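Local coordinates for aminopeptidase-like protein (Chaetomium thermophilum, PDB 5JM6) that probably acts as a zinc-dependent aminopeptidase of the M18 family, assembling as a dodecamer and associated with the Cvt pathway of selective autophagy, at residues V180-P185 and T191-K196; F336-I341 and L345-R350; R384-S389 and M433-R438. All coordinates share one frame; numbering follows the deposited sequence.

Interaction 1 of 3, residues V180-P185 and T191-K196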
loop_
_atom_site.group_PDB
_atom_site.type_symbol
_atom_site.label_atom_id
_atom_site.label_comp_id
_atom_site.label_asym_id
_atom_site.label_seq_id
_atom_site.Cartn_x
_atom_site.Cartn_y
_atom_site.Cartn_z
ATOM N N VAL A 180 2.068 54.090 -0.880
ATOM C CA VAL A 180 0.793 54.468 -1.469
ATOM C C VAL A 180 1.037 55.376 -2.664
ATOM O O VAL A 180 1.872 56.279 -2.603
ATOM C CB VAL A 180 -0.111 55.190 -0.451
ATOM C CG1 VAL A 180 -1.504 55.391 -1.024
ATOM C CG2 VAL A 180 -0.174 54.412 0.853
ATOM N N ILE A 181 0.313 55.139 -3.751
ATOM C CA ILE A 181 0.421 56.013 -4.904
ATOM C C ILE A 181 -0.662 57.075 -4.780
ATOM O O ILE A 181 -1.845 56.806 -4.985
ATOM C CB ILE A 181 0.277 55.232 -6.220
ATOM C CG1 ILE A 181 1.168 53.988 -6.192
ATOM C CG2 ILE A 181 0.629 56.108 -7.402
ATOM C CD1 ILE A 181 2.645 54.297 -6.055
ATOM N N VAL A 182 -0.234 58.293 -4.468
ATOM C CA VAL A 182 -1.148 59.370 -4.117
ATOM C C VAL A 182 -1.211 60.399 -5.234
ATOM O O VAL A 182 -0.219 60.651 -5.921
ATOM C CB VAL A 182 -0.725 60.045 -2.778
ATOM C CG1 VAL A 182 -1.181 61.502 -2.695
ATOM C CG2 VAL A 182 -1.249 59.248 -1.591
ATOM N N LYS A 183 -2.390 60.980 -5.418
ATOM C CA LYS A 183 -2.558 62.074 -6.350
ATOM C C LYS A 183 -2.547 63.379 -5.568
ATOM O O LYS A 183 -3.500 63.686 -4.856
ATOM C CB LYS A 183 -3.865 61.922 -7.122
ATOM C CG LYS A 183 -3.999 62.878 -8.275
ATOM C CD LYS A 183 -2.850 62.642 -9.233
ATOM C CE LYS A 183 -3.292 62.714 -10.681
ATOM N NZ LYS A 183 -2.125 62.717 -11.608
ATOM N N ASP A 184 -1.468 64.144 -5.706
ATOM C CA ASP A 184 -1.313 65.398 -4.974
ATOM C C ASP A 184 -2.353 66.389 -5.478
ATOM O O ASP A 184 -2.342 66.751 -6.652
ATOM C CB ASP A 184 0.110 65.946 -5.151
ATOM C CG ASP A 184 0.403 67.160 -4.271
ATOM O OD1 ASP A 184 -0.536 67.806 -3.762
ATOM O OD2 ASP A 184 1.599 67.475 -4.097
ATOM N N PRO A 185 -3.263 66.827 -4.593
ATOM C CA PRO A 185 -4.331 67.708 -5.079
ATOM C C PRO A 185 -3.785 69.059 -5.538
ATOM O O PRO A 185 -4.280 69.612 -6.522
ATOM C CB PRO A 185 -5.257 67.850 -3.866
ATOM C CG PRO A 185 -4.422 67.507 -2.682
ATOM C CD PRO A 185 -3.348 66.570 -3.144
ATOM N N THR A 191 2.507 60.760 -7.208
ATOM C CA THR A 191 3.596 60.662 -6.241
ATOM C C THR A 191 3.526 59.354 -5.459
ATOM O O THR A 191 2.608 58.555 -5.646
ATOM C CB THR A 191 3.570 61.835 -5.240
ATOM O OG1 THR A 191 2.317 61.839 -4.545
ATOM C CG2 THR A 191 3.758 63.167 -5.954
ATOM N N VAL A 192 4.500 59.147 -4.576
ATOM C CA VAL A 192 4.561 57.949 -3.744
ATOM C C VAL A 192 4.829 58.335 -2.293
ATOM O O VAL A 192 5.718 59.137 -2.016
ATOM C CB VAL A 192 5.661 56.976 -4.225
ATOM C CG1 VAL A 192 5.659 55.712 -3.383
ATOM C CG2 VAL A 192 5.477 56.637 -5.695
ATOM N N LYS A 193 4.054 57.773 -1.369
ATOM C CA LYS A 193 4.236 58.058 0.052
ATOM C C LYS A 193 4.332 56.764 0.857
ATOM O O LYS A 193 3.748 55.747 0.485
ATOM C CB LYS A 193 3.088 58.924 0.583
ATOM C CG LYS A 193 2.613 60.014 -0.375
ATOM C CD LYS A 193 3.650 61.113 -0.576
ATOM C CE LYS A 193 3.650 62.105 0.574
ATOM N NZ LYS A 193 2.270 62.545 0.918
ATOM N N LEU A 194 5.072 56.811 1.962
ATOM C CA LEU A 194 5.228 55.653 2.839
ATOM C C LEU A 194 4.199 55.685 3.961
ATOM O O LEU A 194 3.819 56.753 4.440
ATOM C CB LEU A 194 6.636 55.595 3.436
ATOM C CG LEU A 194 7.856 55.431 2.527
ATOM C CD1 LEU A 194 9.099 55.205 3.379
ATOM C CD2 LEU A 194 7.671 54.299 1.526
ATOM N N VAL A 195 3.739 54.507 4.369
ATOM C CA VAL A 195 2.724 54.406 5.405
ATOM C C VAL A 195 2.996 53.202 6.303
ATOM O O VAL A 195 3.615 52.223 5.883
ATOM C CB VAL A 195 1.308 54.308 4.790
ATOM C CG1 VAL A 195 1.053 52.915 4.241
ATOM C CG2 VAL A 195 0.250 54.681 5.814
ATOM N N LYS A 196 2.595 53.314 7.564
ATOM C CA LYS A 196 2.727 52.216 8.504
ATOM C C LYS A 196 1.669 52.333 9.594
ATOM O O LYS A 196 1.456 53.420 10.125
ATOM C CB LYS A 196 4.124 52.243 9.113
ATOM C CG LYS A 196 4.662 50.922 9.600
ATOM C CD LYS A 196 5.894 51.168 10.454
ATOM C CE LYS A 196 6.755 52.289 9.879
ATOM N NZ LYS A 196 7.528 52.974 10.952
#
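Val180 and Lys193 exchange two backbone hydrogen bonds, Val180 N to Lys193 O at 2.7 Å and Lys193 N to Val180 O at 2.9 Å, making them an antiparallel hydrogen-bonded pair. Val182 and Thr191 repeat the pattern, but Val182 O is gripped twice by one residue: Thr191 N lies 3.0 Å from it, nearly in line with the carbonyl, and Thr191 OG1 reaches the same oxygen at 3.1 Å from above the carbonyl plane. With chi1 at 59° that hydroxyl lies between the threonine's own N and carbonyl carbon, on the side of Val182. Between them lies the non-hydrogen-bonded pair Ile181-Val192, whose CA atoms make CA-H...O contacts with Thr191 O (from Ile181) and Val180 O (from Val192). The two strands form a beta hairpin, and within this chain 190-196 is an outermost strand of an antiparallel sheet. Apolar contacts divide by face. Ile181 CD1 lies alongside Val192 CG2 at 3.7 Å, both side chains pointing the same way, and Trp517 of a second subunit packs on this pair. On the other face Val180 CG2 meets Val195 CG1 at 3.9 Å and both pack against Ile265 of helix 259-268, while Lys193 CG passes 4.1 Å from Val182 CB.

Interaction 2 of 3, residues F336-I341 and L345-R350. With ZN (zinc ion), chain G.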
loop_
_atom_site.group_PDB
_atom_site.type_symbol
_atom_site.label_atom_id
_atom_site.label_comp_id
_atom_site.label_asym_id
_atom_site.label_seq_id
_atom_site.Cartn_x
_atom_site.Cartn_y
_atom_site.Cartn_z
ATOM N N PHE A 336 19.725 45.174 -3.424
ATOM C CA PHE A 336 18.761 44.826 -4.461
ATOM C C PHE A 336 17.452 44.339 -3.870
ATOM O O PHE A 336 17.378 43.937 -2.711
ATOM C CB PHE A 336 19.305 43.738 -5.391
ATOM C CG PHE A 336 20.546 44.125 -6.130
ATOM C CD1 PHE A 336 20.475 44.873 -7.292
ATOM C CD2 PHE A 336 21.786 43.722 -5.671
ATOM C CE1 PHE A 336 21.621 45.223 -7.976
ATOM C CE2 PHE A 336 22.935 44.067 -6.349
ATOM C CZ PHE A 336 22.853 44.819 -7.503
ATOM N N ASP A 337 16.415 44.408 -4.689
ATOM C CA ASP A 337 15.101 43.894 -4.354
ATOM C C ASP A 337 14.881 42.575 -5.098
ATOM O O ASP A 337 15.516 42.331 -6.127
ATOM C CB ASP A 337 14.020 44.919 -4.712
ATOM C CG ASP A 337 12.623 44.471 -4.322
ATOM O OD1 ASP A 337 12.487 43.461 -3.599
ATOM O OD2 ASP A 337 11.655 45.140 -4.739
ATOM N N ASP A 338 14.032 41.718 -4.531
ATOM C CA ASP A 338 13.542 40.491 -5.177
ATOM C C ASP A 338 14.524 39.328 -5.360
ATOM O O ASP A 338 14.512 38.686 -6.405
ATOM C CB ASP A 338 12.982 40.829 -6.568
ATOM C CG ASP A 338 11.895 41.876 -6.524
ATOM O OD1 ASP A 338 11.087 41.867 -5.576
ATOM O OD2 ASP A 338 11.855 42.719 -7.440
ATOM N N GLU A 339 15.363 39.043 -4.368
ATOM C CA GLU A 339 16.287 37.909 -4.483
ATOM C C GLU A 339 15.618 36.573 -4.175
ATOM O O GLU A 339 16.035 35.521 -4.667
ATOM C CB GLU A 339 17.496 38.110 -3.569
ATOM C CG GLU A 339 18.504 36.964 -3.559
ATOM C CD GLU A 339 18.193 35.915 -2.503
ATOM O OE1 GLU A 339 18.494 34.725 -2.732
ATOM O OE2 GLU A 339 17.641 36.281 -1.445
ATOM N N GLU A 340 14.580 36.629 -3.349
ATOM C CA GLU A 340 13.805 35.457 -2.983
ATOM C C GLU A 340 12.949 34.981 -4.179
ATOM O O GLU A 340 12.387 33.885 -4.157
ATOM C CB GLU A 340 12.931 35.780 -1.759
ATOM C CG GLU A 340 13.656 36.444 -0.553
ATOM C CD GLU A 340 14.223 35.444 0.443
ATOM O OE1 GLU A 340 13.648 34.345 0.560
ATOM O OE2 GLU A 340 15.205 35.776 1.141
ATOM N N ILE A 341 12.817 35.842 -5.191
ATOM C CA ILE A 341 12.143 35.536 -6.465
ATOM C C ILE A 341 13.126 35.225 -7.626
ATOM O O ILE A 341 12.739 35.187 -8.793
ATOM C CB ILE A 341 11.168 36.678 -6.840
ATOM C CG1 ILE A 341 10.302 37.005 -5.632
ATOM C CG2 ILE A 341 10.207 36.278 -7.956
ATOM C CD1 ILE A 341 9.355 35.876 -5.240
ATOM N N LEU A 345 14.187 41.058 -12.120
ATOM C CA LEU A 345 13.390 42.008 -12.853
ATOM C C LEU A 345 14.114 43.326 -12.580
ATOM O O LEU A 345 15.208 43.306 -12.011
ATOM C CB LEU A 345 11.911 41.972 -12.456
ATOM C CG LEU A 345 10.850 40.894 -12.602
ATOM C CD1 LEU A 345 9.712 41.488 -11.873
ATOM C CD2 LEU A 345 10.423 40.677 -14.022
ATOM N N ARG A 346 13.530 44.449 -12.982
ATOM C CA ARG A 346 14.255 45.714 -13.128
ATOM C C ARG A 346 15.205 46.057 -11.970
ATOM O O ARG A 346 16.325 46.521 -12.194
ATOM C CB ARG A 346 13.234 46.840 -13.313
ATOM C CG ARG A 346 13.800 48.236 -13.465
ATOM C CD ARG A 346 12.664 49.247 -13.422
ATOM N NE ARG A 346 13.113 50.633 -13.516
ATOM C CZ ARG A 346 12.718 51.598 -12.691
ATOM N NH1 ARG A 346 11.875 51.323 -11.704
ATOM N NH2 ARG A 346 13.169 52.835 -12.848
ATOM N N GLN A 347 14.767 45.801 -10.740
ATOM C CA GLN A 347 15.566 46.107 -9.556
ATOM C C GLN A 347 16.343 44.906 -8.999
ATOM O O GLN A 347 17.033 45.027 -7.986
ATOM C CB GLN A 347 14.664 46.691 -8.468
ATOM C CG GLN A 347 13.739 47.788 -8.968
ATOM C CD GLN A 347 12.396 47.255 -9.437
ATOM O OE1 GLN A 347 11.857 46.310 -8.862
ATOM N NE2 GLN A 347 11.854 47.857 -10.491
ATOM N N GLY A 348 16.228 43.753 -9.654
ATOM C CA GLY A 348 16.892 42.539 -9.200
ATOM C C GLY A 348 18.378 42.481 -9.519
ATOM O O GLY A 348 18.894 43.326 -10.251
ATOM N N ALA A 349 19.062 41.470 -8.986
ATOM C CA ALA A 349 20.523 41.394 -9.058
ATOM C C ALA A 349 21.065 40.914 -10.407
ATOM O O ALA A 349 22.164 41.280 -10.798
ATOM C CB ALA A 349 21.050 40.501 -7.945
ATOM N N ARG A 350 20.316 40.087 -11.120
ATOM C CA ARG A 350 20.728 39.710 -12.469
ATOM C C ARG A 350 20.088 40.656 -13.503
ATOM O O ARG A 350 19.965 40.320 -14.680
ATOM C CB ARG A 350 20.470 38.217 -12.745
ATOM C CG ARG A 350 19.207 37.645 -12.165
ATOM C CD ARG A 350 19.188 36.120 -12.158
ATOM N NE ARG A 350 19.712 35.524 -13.383
ATOM C CZ ARG A 350 19.264 34.387 -13.898
ATOM N NH1 ARG A 350 18.247 33.764 -13.325
ATOM N NH2 ARG A 350 19.796 33.897 -15.008
HETATM ZN ZN ZN G . 15.597 34.191 2.015
#
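Phe336 lays one face of its ring over Ala349, whose CA stands 4.0 Å from the ring centroid and 14° off the normal, a CH-pi contact. Ala349 CB adds an apolar touch to the same ring, 4.0 Å from Phe336 CD2. At the ring's edge, in its plane, comes the carbonyl of Gln347, with its O 3.5 Å from Phe336 CD1. Phe336 gets there with its CG anti to its own carbonyl carbon (chi1 -61°). Gln347 O also takes a weak hydrogen bond from Asp337 N at 3.4 Å and is hydrogen-bonded to Ser111 OG. Gly348 closes a type I beta turn begun at Leu345, and its CA approaches Asp337 O at 3.4 Å in a CA-H...O contact. Phe336 ends strand 330-336 of the central sheet, and the rest of both segments lies in the loop that follows. Both carboxylate oxygens of Glu340 bind one zinc ion, OE2 at 1.9 Å and OE1 at 2.4 Å, which Asp306 and His485 also hold; Asp306 also binds a second zinc, with His133 and Asp391. With one weak N-H...O hydrogen bond across it, the contact probably rests mainly on Phe336 packing against Ala349, the zinc being gripped farther along.

Interaction 3 of 3, residues R384-S389 and M433-R438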
loop_
_atom_site.group_PDB
_atom_site.type_symbol
_atom_site.label_atom_id
_atom_site.label_comp_id
_atom_site.label_asym_id
_atom_site.label_seq_id
_atom_site.Cartn_x
_atom_site.Cartn_y
_atom_site.Cartn_z
ATOM N N ARG A 384 40.365 44.451 -12.068
ATOM C CA ARG A 384 40.957 44.950 -10.831
ATOM C C ARG A 384 39.948 44.971 -9.687
ATOM O O ARG A 384 40.236 45.485 -8.605
ATOM C CB ARG A 384 41.556 46.341 -11.046
ATOM C CG ARG A 384 42.630 46.368 -12.121
ATOM C CD ARG A 384 43.418 47.665 -12.114
ATOM N NE ARG A 384 43.648 48.151 -13.472
ATOM C CZ ARG A 384 44.762 47.951 -14.168
ATOM N NH1 ARG A 384 45.772 47.275 -13.635
ATOM N NH2 ARG A 384 44.869 48.432 -15.398
ATOM N N SER A 385 38.758 44.434 -9.933
ATOM C CA SER A 385 37.699 44.506 -8.939
ATOM C C SER A 385 37.526 43.213 -8.151
ATOM O O SER A 385 38.151 42.194 -8.446
ATOM C CB SER A 385 36.378 44.871 -9.620
ATOM O OG SER A 385 36.452 46.159 -10.206
ATOM N N PHE A 386 36.669 43.279 -7.137
ATOM C CA PHE A 386 36.260 42.110 -6.377
ATOM C C PHE A 386 34.851 42.344 -5.846
ATOM O O PHE A 386 34.543 43.431 -5.356
ATOM C CB PHE A 386 37.241 41.836 -5.236
ATOM C CG PHE A 386 37.048 40.502 -4.579
ATOM C CD1 PHE A 386 36.098 40.332 -3.586
ATOM C CD2 PHE A 386 37.823 39.416 -4.949
ATOM C CE1 PHE A 386 35.919 39.109 -2.979
ATOM C CE2 PHE A 386 37.649 38.187 -4.343
ATOM C CZ PHE A 386 36.696 38.034 -3.356
ATOM N N LEU A 387 34.012 41.317 -5.910
ATOM C CA LEU A 387 32.627 41.437 -5.473
ATOM C C LEU A 387 32.323 40.494 -4.323
ATOM O O LEU A 387 32.382 39.276 -4.478
ATOM C CB LEU A 387 31.661 41.148 -6.625
ATOM C CG LEU A 387 30.206 40.997 -6.163
ATOM C CD1 LEU A 387 29.558 42.356 -5.926
ATOM C CD2 LEU A 387 29.377 40.143 -7.120
ATOM N N VAL A 388 31.987 41.056 -3.169
ATOM C CA VAL A 388 31.503 40.235 -2.075
ATOM C C VAL A 388 29.981 40.218 -2.131
ATOM O O VAL A 388 29.323 41.220 -1.850
ATOM C CB VAL A 388 31.988 40.752 -0.706
ATOM C CG1 VAL A 388 31.338 39.968 0.419
ATOM C CG2 VAL A 388 33.505 40.659 -0.615
ATOM N N SER A 389 29.433 39.065 -2.503
ATOM C CA SER A 389 27.991 38.874 -2.568
ATOM C C SER A 389 27.534 38.280 -1.250
ATOM O O SER A 389 27.857 37.136 -0.934
ATOM C CB SER A 389 27.615 37.961 -3.738
ATOM O OG SER A 389 26.266 37.538 -3.650
ATOM N N MET A 433 38.966 32.836 -1.211
ATOM C CA MET A 433 39.183 32.610 0.213
ATOM C C MET A 433 40.538 33.151 0.665
ATOM O O MET A 433 40.654 33.688 1.764
ATOM C CB MET A 433 39.056 31.120 0.552
ATOM C CG MET A 433 37.613 30.676 0.767
ATOM S SD MET A 433 37.365 28.955 1.256
ATOM C CE MET A 433 37.887 28.092 -0.222
ATOM N N ALA A 434 41.554 33.021 -0.183
ATOM C CA ALA A 434 42.880 33.537 0.145
ATOM C C ALA A 434 42.834 35.047 0.367
ATOM O O ALA A 434 43.442 35.565 1.303
ATOM C CB ALA A 434 43.877 33.191 -0.952
ATOM N N ILE A 435 42.092 35.741 -0.491
ATOM C CA ILE A 435 41.954 37.190 -0.397
ATOM C C ILE A 435 41.208 37.612 0.868
ATOM O O ILE A 435 41.674 38.476 1.610
ATOM C CB ILE A 435 41.221 37.759 -1.630
ATOM C CG1 ILE A 435 42.039 37.502 -2.896
ATOM C CG2 ILE A 435 40.953 39.248 -1.460
ATOM C CD1 ILE A 435 41.238 37.618 -4.169
ATOM N N LEU A 436 40.056 36.997 1.121
ATOM C CA LEU A 436 39.224 37.412 2.247
ATOM C C LEU A 436 39.776 36.937 3.589
ATOM O O LEU A 436 39.544 37.577 4.613
ATOM C CB LEU A 436 37.789 36.916 2.072
ATOM C CG LEU A 436 36.997 37.366 0.843
ATOM C CD1 LEU A 436 35.694 36.603 0.803
ATOM C CD2 LEU A 436 36.733 38.864 0.855
ATOM N N ASP A 437 40.497 35.819 3.596
ATOM C CA ASP A 437 41.202 35.417 4.808
ATOM C C ASP A 437 42.307 36.423 5.102
ATOM O O ASP A 437 42.578 36.745 6.258
ATOM C CB ASP A 437 41.781 34.006 4.682
ATOM C CG ASP A 437 40.769 32.932 5.026
ATOM O OD1 ASP A 437 39.645 33.287 5.439
ATOM O OD2 ASP A 437 41.101 31.734 4.902
ATOM N N ARG A 438 42.934 36.927 4.043
ATOM C CA ARG A 438 43.995 37.915 4.178
ATOM C C ARG A 438 43.445 39.253 4.661
ATOM O O ARG A 438 44.033 39.897 5.529
ATOM C CB ARG A 438 44.730 38.088 2.847
ATOM C CG ARG A 438 45.691 39.260 2.806
ATOM C CD ARG A 438 46.911 39.017 3.675
ATOM N NE ARG A 438 47.900 40.079 3.512
ATOM C CZ ARG A 438 48.683 40.525 4.487
ATOM N NH1 ARG A 438 48.591 40.003 5.703
ATOM N NH2 ARG A 438 49.556 41.495 4.249
#
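A helix packed across one face of a central beta-sheet supplies this contact: helix 430-443 meets the start of strand 386-394, the strand that further along carries the zinc ligand Asp391. The short segments run nearly at right angles, 80° between their directions, with their axes 11.2 Å apart, so only side chains bridge the gap. Phe386 does most of the reaching. Its CG stands anti to the backbone N (chi1 -168°), which extends the ring from the strand toward the helix, where it is met by two neighbouring residues. Ile435 CD1 comes within 3.6 Å of Phe386 CE2, the two side chains sliding past each other in opposite directions. Leu436 CD2 lies 3.9 Å from Phe386 CE1, roughly at right angles to that methyl as seen from the ring centre, and both approach obliquely. The strand sits inside the mixed nine-stranded sheet, between strands 127-133 and 473-481, as expected for the alpha/beta catalytic domain of M18 peptidases, in which helices cover the sheet. Two residues on, Val388 contributes its CG2, which touches Leu436 CD2 at 4.0 Å. That one methyl of leucine therefore fits against both the aromatic ring and the valine, while Val388 CG2 itself lies at the ring's edge, in its plane. All four residues are buried and the pairing across the gap is purely apolar. Helix 495-514 lines the same layer: Trp510 brings its ring against Phe386, with the planes at about 40°, and also packs on Ile435, whereas Phe506 packs on Val388.

In the fold
The three contacts follow one another along the chain without touching, and their chemistry changes with place. Interaction 1 is partly buried at the border of the six-stranded sheet and relies on backbone pairing, with one polar side chain joining in. Interactions 2 and 3 are both buried and both start from strands of the nine-stranded sheet, 330-336 and 386-394, which flank strand 127-133. Yet interaction 2 folds a loop beside the metal site, mixing ring packing with one weak hydrogen bond and a CA-H...O contact, whereas interaction 3 is wholly apolar between helix and strand. Interactions 1 and 3 lie on opposite sides of the chain's centre, about 42 Å apart between centres.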